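Local coordinates for 457aa long hypothetical protein (Pyrococcus horikoshii, PDB 2CSU), which is of unknown function but combines a CoA-binding domain of Rossmann type with two domains related to succinyl-CoA ligases, at residues V406-M411 and N426-Y431; I298-G303 and I373-V378. All coordinates share one frame; numbering follows the deposited sequence.

Interaction 1 (V406-M411 and N426-Y431); sequences VLAMFM and NGIPTY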
ATOM      1  N   VAL A 406      -4.708  12.747 -17.045  1.00 31.02           N
ATOM      2  CA  VAL A 406      -5.173  11.368 -17.061  1.00 30.85           C
ATOM      3  C   VAL A 406      -4.544  10.561 -15.927  1.00 30.08           C
ATOM      4  O   VAL A 406      -3.332  10.502 -15.760  1.00 31.00           O
ATOM      5  CB  VAL A 406      -4.797  10.759 -18.410  1.00 31.89           C
ATOM      6  CG1 VAL A 406      -5.186   9.282 -18.433  1.00 31.71           C
ATOM      7  CG2 VAL A 406      -5.520  11.484 -19.527  1.00 31.49           C
ATOM      8  N   LEU A 407      -5.420   9.969 -15.098  1.00 29.72           N
ATOM      9  CA  LEU A 407      -4.930   9.148 -14.001  1.00 28.31           C
ATOM     10  C   LEU A 407      -5.349   7.691 -14.179  1.00 27.47           C
ATOM     11  O   LEU A 407      -6.387   7.374 -14.746  1.00 27.47           O
ATOM     12  CB  LEU A 407      -5.513   9.700 -12.701  1.00 29.21           C
ATOM     13  CG  LEU A 407      -5.110  11.156 -12.462  1.00 29.84           C
ATOM     14  CD1 LEU A 407      -5.646  11.704 -11.138  1.00 29.48           C
ATOM     15  CD2 LEU A 407      -3.593  11.348 -12.428  1.00 28.57           C
ATOM     16  N   ALA A 408      -4.475   6.786 -13.709  1.00 26.49           N
ATOM     17  CA  ALA A 408      -4.781   5.371 -13.836  1.00 26.66           C
ATOM     18  C   ALA A 408      -4.798   4.674 -12.478  1.00 26.91           C
ATOM     19  O   ALA A 408      -4.053   4.999 -11.563  1.00 26.76           O
ATOM     20  CB  ALA A 408      -3.729   4.730 -14.745  1.00 26.54           C
HETATM   21  N   MSE A 409      -5.739   3.723 -12.353  1.00 27.70           N
HETATM   22  CA  MSE A 409      -5.718   2.843 -11.200  1.00 29.28           C
HETATM   23  C   MSE A 409      -5.853   1.390 -11.635  1.00 28.53           C
HETATM   24  O   MSE A 409      -6.914   0.932 -12.042  1.00 27.71           O
HETATM   25  CB  MSE A 409      -6.884   3.224 -10.286  1.00 32.11           C
HETATM   26  CG  MSE A 409      -6.678   2.750  -8.846  1.00 37.00           C
HETATM   27 SE   MSE A 409      -7.931   1.567  -8.334  1.00 47.90          SE
HETATM   28  CE  MSE A 409      -6.832   0.196  -7.948  1.00 38.41           C
ATOM     29  N   PHE A 410      -4.712   0.683 -11.585  1.00 28.04           N
ATOM     30  CA  PHE A 410      -4.693  -0.681 -12.100  1.00 29.81           C
ATOM     31  C   PHE A 410      -4.539  -1.717 -10.985  1.00 30.71           C
ATOM     32  O   PHE A 410      -3.804  -1.538 -10.022  1.00 31.51           O
ATOM     33  CB  PHE A 410      -3.527  -0.798 -13.081  1.00 28.24           C
ATOM     34  CG  PHE A 410      -3.997  -0.488 -14.472  1.00 27.86           C
ATOM     35  CD1 PHE A 410      -4.687   0.691 -14.718  1.00 25.84           C
ATOM     36  CD2 PHE A 410      -3.724  -1.373 -15.503  1.00 27.11           C
ATOM     37  CE1 PHE A 410      -5.102   0.988 -16.008  1.00 26.48           C
ATOM     38  CE2 PHE A 410      -4.143  -1.067 -16.796  1.00 25.49           C
ATOM     39  CZ  PHE A 410      -4.831   0.113 -17.053  1.00 25.20           C
HETATM   40  N   MSE A 411      -5.296  -2.822 -11.128  1.00 32.28           N
HETATM   41  CA  MSE A 411      -5.217  -3.884 -10.132  1.00 34.77           C
HETATM   42  C   MSE A 411      -5.049  -5.256 -10.791  1.00 34.87           C
HETATM   43  O   MSE A 411      -5.719  -5.605 -11.753  1.00 35.83           O
HETATM   44  CB  MSE A 411      -6.506  -3.862  -9.310  1.00 36.20           C
HETATM   45  CG  MSE A 411      -6.602  -2.634  -8.403  1.00 40.31           C
HETATM   46 SE   MSE A 411      -8.165  -2.561  -7.516  1.00 44.41          SE
HETATM   47  CE  MSE A 411      -7.965  -4.061  -6.541  1.00 42.07           C
ATOM     48  N   ASN A 426       5.030   6.340 -19.626  1.00 36.49           N
ATOM     49  CA  ASN A 426       4.466   7.308 -20.558  1.00 34.65           C
ATOM     50  C   ASN A 426       3.917   8.543 -19.836  1.00 33.00           C
ATOM     51  O   ASN A 426       3.102   9.293 -20.354  1.00 33.11           O
ATOM     52  CB  ASN A 426       3.350   6.621 -21.350  1.00 36.15           C
ATOM     53  CG  ASN A 426       3.947   5.799 -22.464  1.00 37.26           C
ATOM     54  OD1 ASN A 426       4.001   6.211 -23.619  1.00 37.70           O
ATOM     55  ND2 ASN A 426       4.390   4.583 -22.098  1.00 36.60           N
ATOM     56  N   GLY A 427       4.364   8.715 -18.577  1.00 31.86           N
ATOM     57  CA  GLY A 427       3.933   9.883 -17.812  1.00 30.41           C
ATOM     58  C   GLY A 427       2.505   9.725 -17.278  1.00 29.58           C
ATOM     59  O   GLY A 427       1.901  10.655 -16.761  1.00 30.27           O
ATOM     60  N   ILE A 428       1.916   8.538 -17.204  1.00 28.19           N
ATOM     61  CA  ILE A 428       0.619   8.382 -16.555  1.00 27.46           C
ATOM     62  C   ILE A 428       0.743   7.825 -15.147  1.00 26.36           C
ATOM     63  O   ILE A 428       1.035   6.639 -14.970  1.00 25.71           O
ATOM     64  CB  ILE A 428      -0.291   7.425 -17.349  1.00 27.62           C
ATOM     65  CG1 ILE A 428      -0.610   8.025 -18.720  1.00 28.49           C
ATOM     66  CG2 ILE A 428      -1.555   7.124 -16.550  1.00 28.55           C
ATOM     67  CD1 ILE A 428      -1.526   7.147 -19.570  1.00 27.54           C
ATOM     68  N   PRO A 429       0.513   8.669 -14.124  1.00 26.01           N
ATOM     69  CA  PRO A 429       0.609   8.208 -12.731  1.00 25.91           C
ATOM     70  C   PRO A 429      -0.360   7.039 -12.560  1.00 25.49           C
ATOM     71  O   PRO A 429      -1.526   7.139 -12.930  1.00 25.80           O
ATOM     72  CB  PRO A 429       0.177   9.438 -11.922  1.00 25.04           C
ATOM     73  CG  PRO A 429       0.522  10.583 -12.818  1.00 26.45           C
ATOM     74  CD  PRO A 429       0.101  10.080 -14.182  1.00 26.21           C
ATOM     75  N   THR A 430       0.122   5.937 -12.006  1.00 25.11           N
ATOM     76  CA  THR A 430      -0.722   4.767 -11.820  1.00 24.55           C
ATOM     77  C   THR A 430      -0.802   4.345 -10.370  1.00 23.15           C
ATOM     78  O   THR A 430       0.215   4.127  -9.700  1.00 24.55           O
ATOM     79  CB  THR A 430      -0.230   3.603 -12.691  1.00 25.16           C
ATOM     80  OG1 THR A 430      -0.434   3.947 -14.068  1.00 26.48           O
ATOM     81  CG2 THR A 430      -1.002   2.309 -12.374  1.00 24.86           C
ATOM     82  N   TYR A 431      -2.030   4.212  -9.896  1.00 21.66           N
ATOM     83  CA  TYR A 431      -2.260   3.855  -8.509  1.00 20.98           C
ATOM     84  C   TYR A 431      -2.872   2.486  -8.363  1.00 21.87           C
ATOM     85  O   TYR A 431      -3.373   1.925  -9.324  1.00 22.44           O
ATOM     86  CB  TYR A 431      -3.141   4.929  -7.858  1.00 19.62           C
ATOM     87  CG  TYR A 431      -2.543   6.311  -8.013  1.00 19.23           C
ATOM     88  CD1 TYR A 431      -2.687   7.033  -9.206  1.00 17.82           C
ATOM     89  CD2 TYR A 431      -1.784   6.874  -6.993  1.00 17.81           C
ATOM     90  CE1 TYR A 431      -2.085   8.285  -9.369  1.00 17.81           C
ATOM     91  CE2 TYR A 431      -1.177   8.113  -7.147  1.00 17.62           C
ATOM     92  CZ  TYR A 431      -1.328   8.816  -8.330  1.00 17.27           C
ATOM     93  OH  TYR A 431      -0.726  10.049  -8.460  1.00 18.06           O
TER
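Ala408 and Met409 pair with Thr430 and Tyr431 as neighbouring parallel strands, a buried contact near one end of the mixed sheet in the C-terminal ligase-CoA domain. Three backbone hydrogen bonds hold the register: Ala408 N to Pro429 O at 3.1 Å, Tyr431 N to Ala408 O at 2.7 Å, and Phe410 N to Tyr431 O at 2.9 Å. The first two are nearly straight, whereas the third is bent at its hydrogen (134°). Between them, CA-H...O contacts run from Thr430 CA to Ala408 O and from Met409 CA to Tyr431 O, so each of these carbonyls meets both an N-H and a CA-H.

With helix 417-424 between them, the two strands form a beta-alpha-beta unit. That helix ends in a Schellman motif with Gly427 as its C-prime residue, after which the chain turns into Ile428 and Pro429.

On the face of the pair that carries Ala408 and Thr430, the Ala408 methyl packs against two groups, Thr430 OG1 at 3.5 Å from CB and Ile428 CG2 at 3.7 Å. Thr430 OG1 stands anti to its own carbonyl carbon (chi1 -67°), and it donates a hydrogen bond back to Ile428 O from above that carbonyl's plane. Leu423 of helix 417-424 touches both Ile428 and Thr430.

Met409 and Tyr431 point to the other face. Met409 CG lies 3.4 Å from Tyr431 O, while the Tyr431 ring turns its edge to Ala408 O, which sits in the ring plane 3.4 Å from CD1. Beyond the strand pair, Tyr431 OH hydrogen-bonds Ser281 O, Arg284 makes a cation-pi contact with the ring, and helix 434-450 packs on it through Asp436 and Ala440.

Interaction 2 (I298-G303 and I373-V378); sequences IMTNAG and IAICVV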
ATOM      1  N   ILE A 298     -14.927   8.723 -15.159  1.00 26.60           N
ATOM      2  CA  ILE A 298     -14.394   7.454 -14.694  1.00 26.15           C
ATOM      3  C   ILE A 298     -14.703   6.343 -15.695  1.00 26.96           C
ATOM      4  O   ILE A 298     -15.866   6.127 -16.040  1.00 26.90           O
ATOM      5  CB  ILE A 298     -15.016   7.017 -13.353  1.00 26.14           C
ATOM      6  CG1 ILE A 298     -14.722   8.046 -12.253  1.00 27.78           C
ATOM      7  CG2 ILE A 298     -14.469   5.649 -12.964  1.00 25.20           C
ATOM      8  CD1 ILE A 298     -15.532   7.808 -10.990  1.00 28.39           C
HETATM    9  N   MSE A 299     -13.668   5.653 -16.172  1.00 26.70           N
HETATM   10  CA  MSE A 299     -13.879   4.513 -17.071  1.00 27.94           C
HETATM   11  C   MSE A 299     -13.295   3.288 -16.348  1.00 26.73           C
HETATM   12  O   MSE A 299     -12.222   3.365 -15.745  1.00 26.91           O
HETATM   13  CB  MSE A 299     -13.217   4.744 -18.443  1.00 29.86           C
HETATM   14  CG  MSE A 299     -11.804   5.330 -18.433  1.00 33.18           C
HETATM   15 SE   MSE A 299     -11.175   5.667 -20.117  1.00 38.20          SE
HETATM   16  CE  MSE A 299     -10.620   4.130 -20.472  1.00 30.55           C
ATOM     17  N   THR A 300     -13.996   2.160 -16.393  1.00 25.62           N
ATOM     18  CA  THR A 300     -13.523   0.976 -15.682  1.00 24.94           C
ATOM     19  C   THR A 300     -14.025  -0.330 -16.299  1.00 25.36           C
ATOM     20  O   THR A 300     -14.992  -0.329 -17.074  1.00 25.23           O
ATOM     21  CB  THR A 300     -14.002   1.012 -14.203  1.00 23.88           C
ATOM     22  OG1 THR A 300     -13.481  -0.108 -13.496  1.00 22.26           O
ATOM     23  CG2 THR A 300     -15.541   0.944 -14.133  1.00 25.16           C
ATOM     24  N   ASN A 301     -13.365  -1.435 -15.945  1.00 25.05           N
ATOM     25  CA  ASN A 301     -13.764  -2.758 -16.424  1.00 25.29           C
ATOM     26  C   ASN A 301     -14.335  -3.552 -15.255  1.00 24.96           C
ATOM     27  O   ASN A 301     -14.657  -4.725 -15.375  1.00 25.83           O
ATOM     28  CB  ASN A 301     -12.562  -3.492 -17.054  1.00 24.60           C
ATOM     29  CG  ASN A 301     -11.530  -3.956 -16.033  1.00 24.26           C
ATOM     30  OD1 ASN A 301     -11.374  -3.372 -14.955  1.00 23.88           O
ATOM     31  ND2 ASN A 301     -10.794  -5.008 -16.388  1.00 23.23           N
ATOM     32  N   ALA A 302     -14.471  -2.878 -14.119  1.00 25.13           N
ATOM     33  CA  ALA A 302     -14.990  -3.482 -12.899  1.00 25.17           C
ATOM     34  C   ALA A 302     -15.820  -2.470 -12.112  1.00 25.15           C
ATOM     35  O   ALA A 302     -15.322  -1.407 -11.736  1.00 25.32           O
ATOM     36  CB  ALA A 302     -13.833  -3.975 -12.038  1.00 25.23           C
ATOM     37  N   GLY A 303     -17.084  -2.804 -11.868  1.00 25.43           N
ATOM     38  CA  GLY A 303     -17.958  -1.909 -11.123  1.00 25.93           C
ATOM     39  C   GLY A 303     -17.444  -1.552  -9.734  1.00 26.82           C
ATOM     40  O   GLY A 303     -17.295  -0.377  -9.411  1.00 28.13           O
ATOM     41  N   ILE A 373     -10.071   9.273 -15.286  1.00 30.81           N
ATOM     42  CA  ILE A 373      -9.538   8.212 -14.431  1.00 29.84           C
ATOM     43  C   ILE A 373      -9.781   6.820 -15.026  1.00 29.12           C
ATOM     44  O   ILE A 373     -10.904   6.354 -15.158  1.00 29.59           O
ATOM     45  CB  ILE A 373     -10.204   8.319 -13.058  1.00 29.58           C
ATOM     46  CG1 ILE A 373      -9.665   9.541 -12.309  1.00 30.31           C
ATOM     47  CG2 ILE A 373      -9.881   7.068 -12.217  1.00 29.62           C
ATOM     48  CD1 ILE A 373     -10.226   9.650 -10.890  1.00 29.85           C
ATOM     49  N   ALA A 374      -8.672   6.172 -15.426  1.00 28.43           N
ATOM     50  CA  ALA A 374      -8.804   4.824 -15.987  1.00 26.98           C
ATOM     51  C   ALA A 374      -8.577   3.720 -14.938  1.00 26.14           C
ATOM     52  O   ALA A 374      -7.512   3.583 -14.353  1.00 26.58           O
ATOM     53  CB  ALA A 374      -7.786   4.681 -17.122  1.00 27.75           C
ATOM     54  N   ILE A 375      -9.647   2.933 -14.692  1.00 25.64           N
ATOM     55  CA  ILE A 375      -9.558   1.838 -13.719  1.00 25.19           C
ATOM     56  C   ILE A 375      -9.608   0.462 -14.406  1.00 25.07           C
ATOM     57  O   ILE A 375     -10.491   0.161 -15.206  1.00 26.04           O
ATOM     58  CB  ILE A 375     -10.739   1.970 -12.750  1.00 23.33           C
ATOM     59  CG1 ILE A 375     -10.664   3.306 -12.002  1.00 21.50           C
ATOM     60  CG2 ILE A 375     -10.696   0.837 -11.705  1.00 23.53           C
ATOM     61  CD1 ILE A 375     -11.885   3.540 -11.108  1.00 20.27           C
ATOM     62  N   CYS A 376      -8.603  -0.386 -14.103  1.00 25.57           N
ATOM     63  CA  CYS A 376      -8.597  -1.666 -14.759  1.00 25.80           C
ATOM     64  C   CYS A 376      -8.123  -2.752 -13.813  1.00 26.39           C
ATOM     65  O   CYS A 376      -6.998  -2.764 -13.333  1.00 26.48           O
ATOM     66  CB  CYS A 376      -7.628  -1.587 -15.935  1.00 24.93           C
ATOM     67  SG  CYS A 376      -7.373  -3.198 -16.717  1.00 26.41           S
ATOM     68  N   VAL A 377      -9.059  -3.647 -13.495  1.00 26.69           N
ATOM     69  CA  VAL A 377      -8.614  -4.922 -12.996  1.00 27.64           C
ATOM     70  C   VAL A 377      -8.072  -5.735 -14.177  1.00 28.82           C
ATOM     71  O   VAL A 377      -8.736  -5.951 -15.184  1.00 29.26           O
ATOM     72  CB  VAL A 377      -9.808  -5.624 -12.361  1.00 27.93           C
ATOM     73  CG1 VAL A 377      -9.354  -6.958 -11.778  1.00 28.05           C
ATOM     74  CG2 VAL A 377     -10.382  -4.762 -11.253  1.00 26.48           C
ATOM     75  N   VAL A 378      -6.784  -6.104 -14.071  1.00 30.27           N
ATOM     76  CA  VAL A 378      -6.158  -6.801 -15.186  1.00 30.68           C
ATOM     77  C   VAL A 378      -6.640  -8.249 -15.294  1.00 31.57           C
ATOM     78  O   VAL A 378      -6.456  -9.075 -14.408  1.00 30.48           O
ATOM     79  CB  VAL A 378      -4.641  -6.751 -15.002  1.00 30.76           C
ATOM     80  CG1 VAL A 378      -3.960  -7.595 -16.083  1.00 30.30           C
ATOM     81  CG2 VAL A 378      -4.162  -5.319 -15.123  1.00 29.94           C
TER
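Asn301 meets Val377 through both ends of its carboxamide: OD1 accepts from Val377 N at 2.8 Å, and ND2 donates to Val377 O at 2.6 Å. The second bond lies in the amide plane and uses a lone pair of the carbonyl. CG sits between the backbone N and carbonyl carbon (chi1 72°), and the two bonds fix the rotation of the group. The side chain thus carries the pairing past the end of strand 295-300, where the backbone bond from Asn301 N to Ile375 O is already weak.

Before this point the strands are regularly parallel, with Met299 N bonded to Ile373 O and Ile375 N to Met299 O. Thr300 OG1 rests against Ile375 CG2 at 3.4 Å and hydrogen-bonds Ala302 O, while Ile298 CG2 reaches Ile375 CD1 at 3.8 Å. Ala302, the N-cap residue of helix 303-314, packs its CB on Val377 CG2 at 3.6 Å, and Ala160 of the second subunit touches both residues.

Helix 303-314 covers the Ile298 and Ile375 face through Leu313, Pro305 and Thr309; helices 353-365 and 388-400 flank Met299 on the other, and strand 344-346 borders strand 295-300 beyond.

Interactions 1 and 2 lie in one sheet, their centres about 11 Å apart, and meet where strand 371-377 runs beside strand 406-411. Backbone bonds probably join them there: Ala374 N lies 2.7 Å from Leu407 O, and Val378 N is 2.6 Å from Met411 O. Strand order is therefore 295-300, 371-377, 406-411, 430-431, with each contact supplying one outer pairing of this run. Side chains meet as well, Phe410 CZ packing on Cys376 CB at 3.5 Å. Helix 388-400 touches both contacts, its Ile393 reaching Ile428 in interaction 1 and Met299 and Ala374 in interaction 2.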